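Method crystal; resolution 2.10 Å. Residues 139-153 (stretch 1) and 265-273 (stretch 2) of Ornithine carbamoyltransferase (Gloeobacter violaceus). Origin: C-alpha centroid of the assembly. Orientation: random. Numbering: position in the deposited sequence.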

# COMPACT_ATOMS: atom_id res chain seq x y z
N CYS A 139 32.47 10.00 0.84
CA CYS A 139 32.90 9.11 1.90
C CYS A 139 33.32 7.75 1.40
O CYS A 139 34.27 7.18 1.91
N GLN A 140 32.62 7.24 0.39
CA GLN A 140 32.98 5.93 -0.17
C GLN A 140 34.41 6.00 -0.71
O GLN A 140 35.25 5.15 -0.40
N VAL A 141 34.68 7.02 -1.51
CA VAL A 141 35.99 7.20 -2.11
C VAL A 141 37.12 7.39 -1.10
O VAL A 141 38.21 6.85 -1.32
N VAL A 142 36.88 8.12 -0.01
CA VAL A 142 37.94 8.30 0.98
C VAL A 142 38.27 6.94 1.58
O VAL A 142 39.41 6.67 1.98
N ALA A 143 37.28 6.06 1.62
CA ALA A 143 37.49 4.71 2.15
C ALA A 143 38.27 3.88 1.14
O ALA A 143 39.16 3.10 1.50
N ASP A 144 37.96 4.05 -0.14
CA ASP A 144 38.64 3.30 -1.18
C ASP A 144 40.11 3.70 -1.24
O ASP A 144 41.00 2.84 -1.29
N LEU A 145 40.36 5.01 -1.22
CA LEU A 145 41.70 5.58 -1.27
C LEU A 145 42.53 5.03 -0.11
O LEU A 145 43.67 4.62 -0.30
N LEU A 146 41.93 5.01 1.07
CA LEU A 146 42.57 4.51 2.28
C LEU A 146 42.86 3.02 2.15
O LEU A 146 43.82 2.50 2.72
N THR A 147 42.03 2.33 1.38
CA THR A 147 42.23 0.90 1.18
C THR A 147 43.38 0.67 0.20
O THR A 147 44.21 -0.20 0.42
N ILE A 148 43.42 1.46 -0.87
CA ILE A 148 44.47 1.35 -1.87
C ILE A 148 45.81 1.63 -1.20
O ILE A 148 46.76 0.88 -1.38
N ARG A 149 45.85 2.70 -0.42
CA ARG A 149 47.06 3.08 0.30
C ARG A 149 47.55 1.92 1.17
O ARG A 149 48.73 1.58 1.14
N GLU A 150 46.65 1.29 1.91
CA GLU A 150 47.03 0.17 2.77
C GLU A 150 47.52 -1.03 1.97
O GLU A 150 48.22 -1.89 2.51
N ASN A 151 47.17 -1.09 0.68
CA ASN A 151 47.60 -2.21 -0.15
C ASN A 151 48.90 -1.99 -0.94
O ASN A 151 49.64 -2.95 -1.19
N PHE A 152 49.18 -0.75 -1.32
CA PHE A 152 50.39 -0.48 -2.09
C PHE A 152 51.37 0.46 -1.38
O PHE A 152 52.44 0.76 -1.91
N GLY A 153 51.00 0.92 -0.19
CA GLY A 153 51.86 1.81 0.56
C GLY A 153 52.05 3.16 -0.12
O GLY A 153 52.95 3.91 0.24
N ALA A 265 50.11 -7.11 -12.36
CA ALA A 265 50.14 -8.41 -11.69
C ALA A 265 49.67 -8.32 -10.24
O ALA A 265 49.09 -9.26 -9.71
N GLU A 266 49.94 -7.19 -9.60
CA GLU A 266 49.54 -7.00 -8.21
C GLU A 266 48.20 -6.27 -8.16
O GLU A 266 47.89 -5.60 -7.18
N ALA A 267 47.42 -6.40 -9.23
CA ALA A 267 46.13 -5.73 -9.31
C ALA A 267 45.15 -6.15 -8.22
O ALA A 267 45.02 -7.33 -7.88
N ILE A 268 44.45 -5.15 -7.70
CA ILE A 268 43.45 -5.33 -6.66
C ILE A 268 42.07 -5.04 -7.26
O ILE A 268 41.96 -4.25 -8.20
N VAL A 269 41.04 -5.69 -6.73
CA VAL A 269 39.67 -5.48 -7.21
C VAL A 269 38.79 -4.86 -6.13
O VAL A 269 38.66 -5.41 -5.03
N LEU A 270 38.20 -3.71 -6.43
CA LEU A 270 37.33 -3.02 -5.48
C LEU A 270 35.90 -2.92 -5.99
O LEU A 270 35.67 -2.79 -7.20
N HIS A 271 34.95 -2.99 -5.07
CA HIS A 271 33.54 -2.86 -5.40
C HIS A 271 32.89 -2.21 -4.18
O HIS A 271 33.00 -2.71 -3.07
N CYS A 272 32.24 -1.07 -4.39
CA CYS A 272 31.61 -0.35 -3.28
C CYS A 272 30.39 -1.06 -2.64
O CYS A 272 29.98 -0.69 -1.55
N LEU A 273 29.82 -2.05 -3.34
CA LEU A 273 28.66 -2.84 -2.89
C LEU A 273 27.32 -2.10 -2.91
O LEU A 273 27.28 -0.87 -2.88

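A helix and a strand, running nearly antiparallel, meet here mainly through side-chain packing, with no hydrogen bond crossing between them. The axes of helix 139-152 and strand 268-271 approach to 10.5 Å at 164°, and 396 Å² is buried. The register advances four helix residues, about one turn, for every two residues of stretch 2: Gln140 lies nearest Cys272, Asp144 Leu270, Ile148 Ile268 and Phe152 Glu266, so alternate residues of stretch 2 face the helix, while His271 and Ala267 point away.

Leu270 (m, t) covers the middle. Leu270 CD1 lies 4.1 Å from both Asp144 CB and Ile148 CG1, and Leu270 CD2 is 4.3 Å from Thr147 CG2. Thr147 (m) points this methyl at the strand while its OG1 donates to Ala143 O at 2.7 Å. Asp144 (m) presents carbon: its OD1 accepts from Gln140 NE2 at 2.7 Å, and OD2 is bonded elsewhere in the structure. Gln140 (chi1 t, chi2 p) in turn sets its CD 3.4 Å from CB of Cys272 (p).

At the other end, Phe152 (m) starts sideways, but its ring reaches stretch 2. Phe152 CZ lies 3.9 Å from Ile268 CD1 and 3.3 Å from Glu266 O, which sits at the ring edge, near its plane. Ile268, with chi1 between wells at -100°, also packs against Asn151.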

# COMPACT_ATOMS: atom_id res chain seq x y z
CB CYS A 139 31.82 8.97 2.97
SG CYS A 139 31.57 10.52 3.94
CB GLN A 140 32.03 5.57 -1.31
CG GLN A 140 32.40 4.29 -2.07
CD GLN A 140 32.36 3.06 -1.18
OE1 GLN A 140 31.35 2.79 -0.52
NE2 GLN A 140 33.46 2.30 -1.16
CB VAL A 141 35.97 8.38 -3.12
CG1 VAL A 141 37.40 8.76 -3.55
CG2 VAL A 141 35.15 7.96 -4.34
CB VAL A 142 37.53 9.31 2.11
CG1 VAL A 142 37.01 10.61 1.49
CG2 VAL A 142 36.50 8.70 3.02
CB ALA A 143 36.14 4.05 2.45
CB ASP A 144 37.98 3.56 -2.54
CG ASP A 144 36.48 3.26 -2.53
OD1 ASP A 144 36.07 2.24 -1.93
OD2 ASP A 144 35.72 4.04 -3.15
CB LEU A 145 41.62 7.10 -1.18
CG LEU A 145 41.92 7.96 -2.41
CD1 LEU A 145 41.54 7.27 -3.70
CD2 LEU A 145 41.19 9.29 -2.27
CB LEU A 146 41.64 4.75 3.48
CG LEU A 146 42.20 4.88 4.90
CD1 LEU A 146 41.01 4.98 5.86
CD2 LEU A 146 43.06 3.69 5.27
CB THR A 147 40.95 0.23 0.63
OG1 THR A 147 39.86 0.48 1.52
CG2 THR A 147 41.16 -1.28 0.50
CB ILE A 148 44.26 2.35 -3.04
CG1 ILE A 148 42.95 2.02 -3.77
CG2 ILE A 148 45.43 2.28 -4.02
CD1 ILE A 148 42.63 2.96 -4.92
CB ARG A 149 46.77 4.31 1.17
CG ARG A 149 47.69 4.50 2.38
CD ARG A 149 49.12 4.87 2.02
NE ARG A 149 49.22 6.21 1.44
CZ ARG A 149 50.36 6.90 1.36
NH1 ARG A 149 50.37 8.12 0.82
NH2 ARG A 149 51.49 6.38 1.83
CB GLU A 150 45.85 -0.27 3.64
CG GLU A 150 45.30 0.82 4.56
CD GLU A 150 44.13 0.33 5.42
OE1 GLU A 150 43.21 -0.30 4.87
OE2 GLU A 150 44.15 0.59 6.65
CB ASN A 151 46.50 -2.60 -1.15
CG ASN A 151 45.45 -3.50 -0.53
OD1 ASN A 151 44.57 -3.03 0.20
ND2 ASN A 151 45.53 -4.79 -0.81
CB PHE A 152 50.03 0.10 -3.46
CG PHE A 152 49.21 -0.83 -4.31
CD1 PHE A 152 47.82 -0.77 -4.29
CD2 PHE A 152 49.83 -1.74 -5.16
CE1 PHE A 152 47.06 -1.62 -5.09
CE2 PHE A 152 49.08 -2.59 -5.97
CZ PHE A 152 47.69 -2.53 -5.94
CB ALA A 265 51.54 -9.00 -11.74
CB GLU A 266 50.60 -6.19 -7.45
CG GLU A 266 51.96 -6.12 -8.13
CD GLU A 266 51.95 -5.26 -9.39
OE1 GLU A 266 51.67 -4.04 -9.28
OE2 GLU A 266 52.21 -5.81 -10.49
CB ALA A 267 45.51 -5.95 -10.68
CB ILE A 268 43.75 -4.38 -5.46
CG1 ILE A 268 44.46 -5.16 -4.35
CG2 ILE A 268 42.48 -3.72 -4.95
CD1 ILE A 268 45.78 -5.75 -4.78
CB VAL A 269 39.01 -6.81 -7.66
CG1 VAL A 269 37.57 -6.56 -8.10
CG2 VAL A 269 39.80 -7.42 -8.81
CB LEU A 270 37.85 -1.59 -5.20
CG LEU A 270 39.20 -1.43 -4.49
CD1 LEU A 270 39.43 0.03 -4.14
CD2 LEU A 270 39.22 -2.29 -3.24
CB HIS A 271 32.91 -4.24 -5.67
CG HIS A 271 31.51 -4.18 -6.20
ND1 HIS A 271 31.11 -4.87 -7.32
CD2 HIS A 271 30.42 -3.52 -5.74
CE1 HIS A 271 29.82 -4.65 -7.53
NE2 HIS A 271 29.38 -3.84 -6.59
CB CYS A 272 31.20 1.05 -3.73
SG CYS A 272 30.07 1.06 -5.12
CB LEU A 273 28.92 -3.39 -1.48
CG LEU A 273 30.12 -4.33 -1.33
CD1 LEU A 273 30.27 -4.77 0.11
CD2 LEU A 273 29.93 -5.55 -2.24